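Local coordinates for protein 3-carboxy-cis,cis-muconate cycloisomerase (Pseudomonas putida, PDB 1RE5) that is a member of the fumarase/aspartase superfamily of mainly helical, homotetrameric enzymes, at residues G364-R378 / L416-Y430. Residues are numbered along the deposited sequence; the frame is centred on the assembly and turned at random.
Sequences GLVLAEAVSIVLAQR and LSGEELDRLLDPAHY
Ala370 lies over one face of the Tyr430 ring: its CB sits 3.4 Å from the ring centroid, only 12° off the normal, which defines a CH-pi contact. At the edge of the same ring, near its plane, comes the Glu369 carboxylate, steeply turned against it. Tyr430 OH donates to Glu369 OE2; the modelled separation is very short and, at this resolution, supports no claim about strength. The extended Glu369 chain, with CG anti to the backbone N (chi1 173°), carries the acid to the hydroxyl.

The second flat group is the Arg378 guanidinium. Leu416 CD2 rests 3.3 Å above its plane, offset toward the rim, while Glu420 OE2 comes at the edge, somewhat tilted from the guanidinium plane, and is met on the syn side of its carboxylate. Arg378 NH2 bonds to Glu420 OE2 at 2.8 Å in a salt bridge, with a bent N-H...O angle of 142°. The other oxygen, Glu420 OE1, takes Ser417 N at 2.7 Å, completing with the Glu420 N to Ser417 OG bond a capping box on helix 418-424.

Between these polar ends the packing is aliphatic. Val374 CG2 and Leu424 CD2 meet tip to tip at 3.5 Å, Val371 CG2 touches Leu425 CD2, and Leu367 CD2 reaches Pro427 CG at 4.0 Å. Helix 381-397 backs Val371, and Ala200 of a third subunit packs on Tyr430.

The contact thus joins helix 368-378 and the 3-10 segment before it to helix 418-424 and its flanking residues through an apolar seam with a polar pair at each end; Glu420, shared between cap and arginine, probably couples the helix start to its neighbour.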
loop_
_atom_site.group_PDB
_atom_site.type_symbol
_atom_site.label_atom_id
_atom_site.label_comp_id
_atom_site.label_asym_id
_atom_site.label_seq_id
_atom_site.Cartn_x
_atom_site.Cartn_y
_atom_site.Cartn_z
ATOM N N GLY D 364 -1.702 9.707 -42.667
ATOM C CA GLY D 364 -0.299 9.587 -43.024
ATOM C C GLY D 364 0.682 10.445 -42.248
ATOM O O GLY D 364 1.877 10.283 -42.412
ATOM N N LEU D 365 0.204 11.353 -41.411
ATOM C CA LEU D 365 1.113 12.201 -40.654
ATOM C C LEU D 365 1.998 11.385 -39.727
ATOM O O LEU D 365 3.086 11.818 -39.343
ATOM C CB LEU D 365 0.323 13.230 -39.842
ATOM C CG LEU D 365 -0.307 14.367 -40.651
ATOM C CD1 LEU D 365 -1.171 15.237 -39.759
ATOM C CD2 LEU D 365 0.796 15.200 -41.276
ATOM N N VAL D 366 1.530 10.198 -39.371
ATOM C CA VAL D 366 2.273 9.322 -38.474
ATOM C C VAL D 366 3.438 8.634 -39.215
ATOM O O VAL D 366 4.295 7.979 -38.615
ATOM C CB VAL D 366 1.313 8.265 -37.861
ATOM C CG1 VAL D 366 1.326 6.984 -38.681
ATOM C CG2 VAL D 366 1.681 8.012 -36.420
ATOM N N LEU D 367 3.459 8.800 -40.531
ATOM C CA LEU D 367 4.479 8.205 -41.368
ATOM C C LEU D 367 5.367 9.294 -41.955
ATOM O O LEU D 367 6.215 9.019 -42.798
ATOM C CB LEU D 367 3.813 7.414 -42.490
ATOM C CG LEU D 367 3.919 5.889 -42.462
ATOM C CD1 LEU D 367 4.022 5.403 -41.038
ATOM C CD2 LEU D 367 2.709 5.278 -43.180
ATOM N N ALA D 368 5.171 10.530 -41.509
ATOM C CA ALA D 368 5.970 11.648 -41.998
ATOM C C ALA D 368 7.461 11.348 -41.874
ATOM O O ALA D 368 8.242 11.638 -42.786
ATOM C CB ALA D 368 5.641 12.898 -41.221
ATOM N N GLU D 369 7.840 10.768 -40.737
ATOM C CA GLU D 369 9.227 10.420 -40.444
ATOM C C GLU D 369 9.842 9.485 -41.501
ATOM O O GLU D 369 10.965 9.719 -41.958
ATOM C CB GLU D 369 9.302 9.795 -39.044
ATOM C CG GLU D 369 10.654 9.228 -38.658
ATOM C CD GLU D 369 10.631 8.525 -37.307
ATOM O OE1 GLU D 369 10.551 9.225 -36.275
ATOM O OE2 GLU D 369 10.681 7.274 -37.280
ATOM N N ALA D 370 9.099 8.447 -41.891
ATOM C CA ALA D 370 9.554 7.474 -42.889
ATOM C C ALA D 370 9.865 8.144 -44.228
ATOM O O ALA D 370 10.733 7.690 -44.980
ATOM C CB ALA D 370 8.493 6.394 -43.085
ATOM N N VAL D 371 9.137 9.218 -44.518
ATOM C CA VAL D 371 9.312 9.978 -45.750
ATOM C C VAL D 371 10.485 10.930 -45.571
ATOM O O VAL D 371 11.301 11.104 -46.475
ATOM C CB VAL D 371 8.030 10.797 -46.078
ATOM C CG1 VAL D 371 8.319 11.824 -47.165
ATOM C CG2 VAL D 371 6.916 9.858 -46.531
ATOM N N SER D 372 10.562 11.529 -44.385
ATOM C CA SER D 372 11.617 12.479 -44.054
ATOM C C SER D 372 13.031 11.953 -44.270
ATOM O O SER D 372 13.908 12.700 -44.704
ATOM C CB SER D 372 11.479 12.933 -42.605
ATOM O OG SER D 372 12.485 13.880 -42.288
ATOM N N ILE D 373 13.264 10.680 -43.958
ATOM C CA ILE D 373 14.595 10.106 -44.137
ATOM C C ILE D 373 14.920 9.919 -45.614
ATOM O O ILE D 373 16.031 10.226 -46.047
ATOM C CB ILE D 373 14.756 8.750 -43.384
ATOM C CG1 ILE D 373 13.783 7.701 -43.936
ATOM C CG2 ILE D 373 14.529 8.963 -41.890
ATOM C CD1 ILE D 373 13.847 6.353 -43.214
ATOM N N VAL D 374 13.955 9.437 -46.393
ATOM C CA VAL D 374 14.186 9.233 -47.818
ATOM C C VAL D 374 14.411 10.554 -48.546
ATOM O O VAL D 374 15.373 10.690 -49.293
ATOM C CB VAL D 374 13.020 8.466 -48.482
ATOM C CG1 VAL D 374 13.186 8.471 -49.997
ATOM C CG2 VAL D 374 12.989 7.029 -47.966
ATOM N N LEU D 375 13.536 11.530 -48.333
ATOM C CA LEU D 375 13.710 12.825 -48.985
ATOM C C LEU D 375 14.913 13.559 -48.411
ATOM O O LEU D 375 15.274 14.638 -48.884
ATOM C CB LEU D 375 12.469 13.706 -48.823
ATOM C CG LEU D 375 11.266 13.422 -49.719
ATOM C CD1 LEU D 375 10.218 14.487 -49.454
ATOM C CD2 LEU D 375 11.681 13.423 -51.196
ATOM N N ALA D 376 15.524 12.981 -47.381
ATOM C CA ALA D 376 16.697 13.587 -46.757
ATOM C C ALA D 376 17.898 13.401 -47.679
ATOM O O ALA D 376 18.732 14.299 -47.820
ATOM C CB ALA D 376 16.970 12.939 -45.409
ATOM N N GLN D 377 17.967 12.227 -48.305
ATOM C CA GLN D 377 19.044 11.887 -49.232
ATOM C C GLN D 377 18.747 12.315 -50.678
ATOM O O GLN D 377 19.630 12.822 -51.370
ATOM C CB GLN D 377 19.317 10.384 -49.168
ATOM C CG GLN D 377 18.063 9.537 -49.255
ATOM C CD GLN D 377 18.306 8.084 -48.902
ATOM O OE1 GLN D 377 18.798 7.768 -47.816
ATOM N NE2 GLN D 377 17.953 7.188 -49.817
ATOM N N ARG D 378 17.514 12.108 -51.136
ATOM C CA ARG D 378 17.115 12.506 -52.491
ATOM C C ARG D 378 17.399 13.994 -52.728
ATOM O O ARG D 378 17.801 14.394 -53.821
ATOM C CB ARG D 378 15.620 12.253 -52.705
ATOM C CG ARG D 378 15.233 10.807 -52.885
ATOM C CD ARG D 378 15.689 10.288 -54.226
ATOM N NE ARG D 378 15.036 9.025 -54.540
ATOM C CZ ARG D 378 15.091 7.948 -53.765
ATOM N NH1 ARG D 378 15.776 7.985 -52.627
ATOM N NH2 ARG D 378 14.459 6.837 -54.124
ATOM N N LEU D 416 10.500 11.538 -56.355
ATOM C CA LEU D 416 9.940 10.225 -56.061
ATOM C C LEU D 416 8.742 9.929 -56.948
ATOM O O LEU D 416 7.808 10.722 -57.040
ATOM C CB LEU D 416 9.529 10.153 -54.590
ATOM C CG LEU D 416 10.647 10.424 -53.577
ATOM C CD1 LEU D 416 10.060 10.551 -52.182
ATOM C CD2 LEU D 416 11.673 9.304 -53.629
ATOM N N SER D 417 8.778 8.777 -57.602
ATOM C CA SER D 417 7.700 8.371 -58.489
ATOM C C SER D 417 6.428 8.088 -57.700
ATOM O O SER D 417 6.428 8.111 -56.468
ATOM C CB SER D 417 8.113 7.121 -59.276
ATOM O OG SER D 417 8.429 6.048 -58.406
ATOM N N GLY D 418 5.339 7.834 -58.421
ATOM C CA GLY D 418 4.079 7.531 -57.772
ATOM C C GLY D 418 4.155 6.168 -57.101
ATOM O O GLY D 418 3.436 5.904 -56.135
ATOM N N GLU D 419 5.029 5.303 -57.612
ATOM C CA GLU D 419 5.209 3.964 -57.057
ATOM C C GLU D 419 6.051 4.043 -55.785
ATOM O O GLU D 419 5.869 3.249 -54.860
ATOM C CB GLU D 419 5.882 3.049 -58.084
ATOM N N GLU D 420 6.971 5.003 -55.741
ATOM C CA GLU D 420 7.827 5.184 -54.571
ATOM C C GLU D 420 7.042 5.780 -53.409
ATOM O O GLU D 420 7.183 5.339 -52.269
ATOM C CB GLU D 420 9.014 6.089 -54.909
ATOM C CG GLU D 420 10.033 5.448 -55.840
ATOM C CD GLU D 420 11.181 6.379 -56.197
ATOM O OE1 GLU D 420 10.940 7.381 -56.909
ATOM O OE2 GLU D 420 12.322 6.104 -55.760
ATOM N N LEU D 421 6.218 6.785 -53.698
ATOM C CA LEU D 421 5.415 7.425 -52.667
ATOM C C LEU D 421 4.388 6.458 -52.100
ATOM O O LEU D 421 4.052 6.524 -50.920
ATOM C CB LEU D 421 4.712 8.661 -53.226
ATOM C CG LEU D 421 5.607 9.850 -53.559
ATOM C CD1 LEU D 421 4.750 11.043 -53.914
ATOM C CD2 LEU D 421 6.478 10.180 -52.370
ATOM N N ASP D 422 3.886 5.559 -52.940
ATOM C CA ASP D 422 2.907 4.581 -52.490
ATOM C C ASP D 422 3.526 3.692 -51.433
ATOM O O ASP D 422 2.858 3.294 -50.485
ATOM C CB ASP D 422 2.418 3.715 -53.658
ATOM C CG ASP D 422 1.341 4.403 -54.494
ATOM O OD1 ASP D 422 0.866 3.784 -55.469
ATOM O OD2 ASP D 422 0.965 5.556 -54.180
ATOM N N ARG D 423 4.811 3.391 -51.598
ATOM C CA ARG D 423 5.525 2.538 -50.655
ATOM C C ARG D 423 5.872 3.270 -49.359
ATOM O O ARG D 423 5.687 2.731 -48.274
ATOM C CB ARG D 423 6.803 1.996 -51.295
ATOM C CG ARG D 423 7.555 0.983 -50.430
ATOM C CD ARG D 423 8.951 0.739 -50.980
ATOM N NE ARG D 423 8.898 0.397 -52.398
ATOM C CZ ARG D 423 9.896 0.585 -53.257
ATOM N NH1 ARG D 423 11.048 1.117 -52.848
ATOM N NH2 ARG D 423 9.738 0.248 -54.533
ATOM N N LEU D 424 6.372 4.495 -49.474
ATOM C CA LEU D 424 6.736 5.284 -48.303
ATOM C C LEU D 424 5.571 5.539 -47.359
ATOM O O LEU D 424 5.744 5.568 -46.140
ATOM C CB LEU D 424 7.328 6.628 -48.723
ATOM C CG LEU D 424 8.786 6.620 -49.170
ATOM C CD1 LEU D 424 9.206 8.027 -49.521
ATOM C CD2 LEU D 424 9.661 6.072 -48.052
ATOM N N LEU D 425 4.386 5.737 -47.919
ATOM C CA LEU D 425 3.212 5.997 -47.104
ATOM C C LEU D 425 2.470 4.728 -46.733
ATOM O O LEU D 425 1.317 4.785 -46.312
ATOM C CB LEU D 425 2.268 6.963 -47.817
ATOM C CG LEU D 425 2.588 8.445 -47.629
ATOM C CD1 LEU D 425 2.457 8.793 -46.167
ATOM C CD2 LEU D 425 3.986 8.760 -48.116
ATOM N N ASP D 426 3.131 3.585 -46.901
ATOM C CA ASP D 426 2.534 2.306 -46.540
ATOM C C ASP D 426 3.150 1.874 -45.213
ATOM O O ASP D 426 4.370 1.737 -45.101
ATOM C CB ASP D 426 2.787 1.246 -47.616
ATOM C CG ASP D 426 2.284 -0.124 -47.205
ATOM O OD1 ASP D 426 1.245 -0.195 -46.522
ATOM O OD2 ASP D 426 2.913 -1.137 -47.565
ATOM N N PRO D 427 2.306 1.666 -44.188
ATOM C CA PRO D 427 2.719 1.255 -42.844
ATOM C C PRO D 427 3.547 -0.015 -42.852
ATOM O O PRO D 427 4.542 -0.112 -42.140
ATOM C CB PRO D 427 1.395 1.047 -42.120
ATOM C CG PRO D 427 0.463 1.940 -42.840
ATOM C CD PRO D 427 0.838 1.744 -44.270
ATOM N N ALA D 428 3.127 -0.981 -43.658
ATOM C CA ALA D 428 3.817 -2.259 -43.747
ATOM C C ALA D 428 5.325 -2.121 -43.999
ATOM O O ALA D 428 6.104 -3.032 -43.702
ATOM C CB ALA D 428 3.186 -3.092 -44.837
ATOM N N HIS D 429 5.734 -0.975 -44.531
ATOM C CA HIS D 429 7.137 -0.732 -44.846
ATOM C C HIS D 429 7.893 0.081 -43.800
ATOM O O HIS D 429 9.017 0.522 -44.037
ATOM C CB HIS D 429 7.234 -0.046 -46.212
ATOM C CG HIS D 429 6.862 -0.937 -47.357
ATOM N ND1 HIS D 429 7.656 -1.985 -47.771
ATOM C CD2 HIS D 429 5.751 -0.979 -48.130
ATOM C CE1 HIS D 429 7.047 -2.639 -48.745
ATOM N NE2 HIS D 429 5.889 -2.050 -48.982
ATOM N N TYR D 430 7.283 0.286 -42.640
ATOM C CA TYR D 430 7.938 1.039 -41.586
ATOM C C TYR D 430 7.726 0.324 -40.260
ATOM O O TYR D 430 7.395 0.941 -39.256
ATOM C CB TYR D 430 7.373 2.455 -41.529
ATOM C CG TYR D 430 8.340 3.470 -40.964
ATOM C CD1 TYR D 430 9.613 3.619 -41.510
ATOM C CD2 TYR D 430 7.977 4.296 -39.898
ATOM C CE1 TYR D 430 10.510 4.566 -41.012
ATOM C CE2 TYR D 430 8.867 5.257 -39.391
ATOM C CZ TYR D 430 10.134 5.384 -39.955
ATOM O OH TYR D 430 11.020 6.318 -39.462
#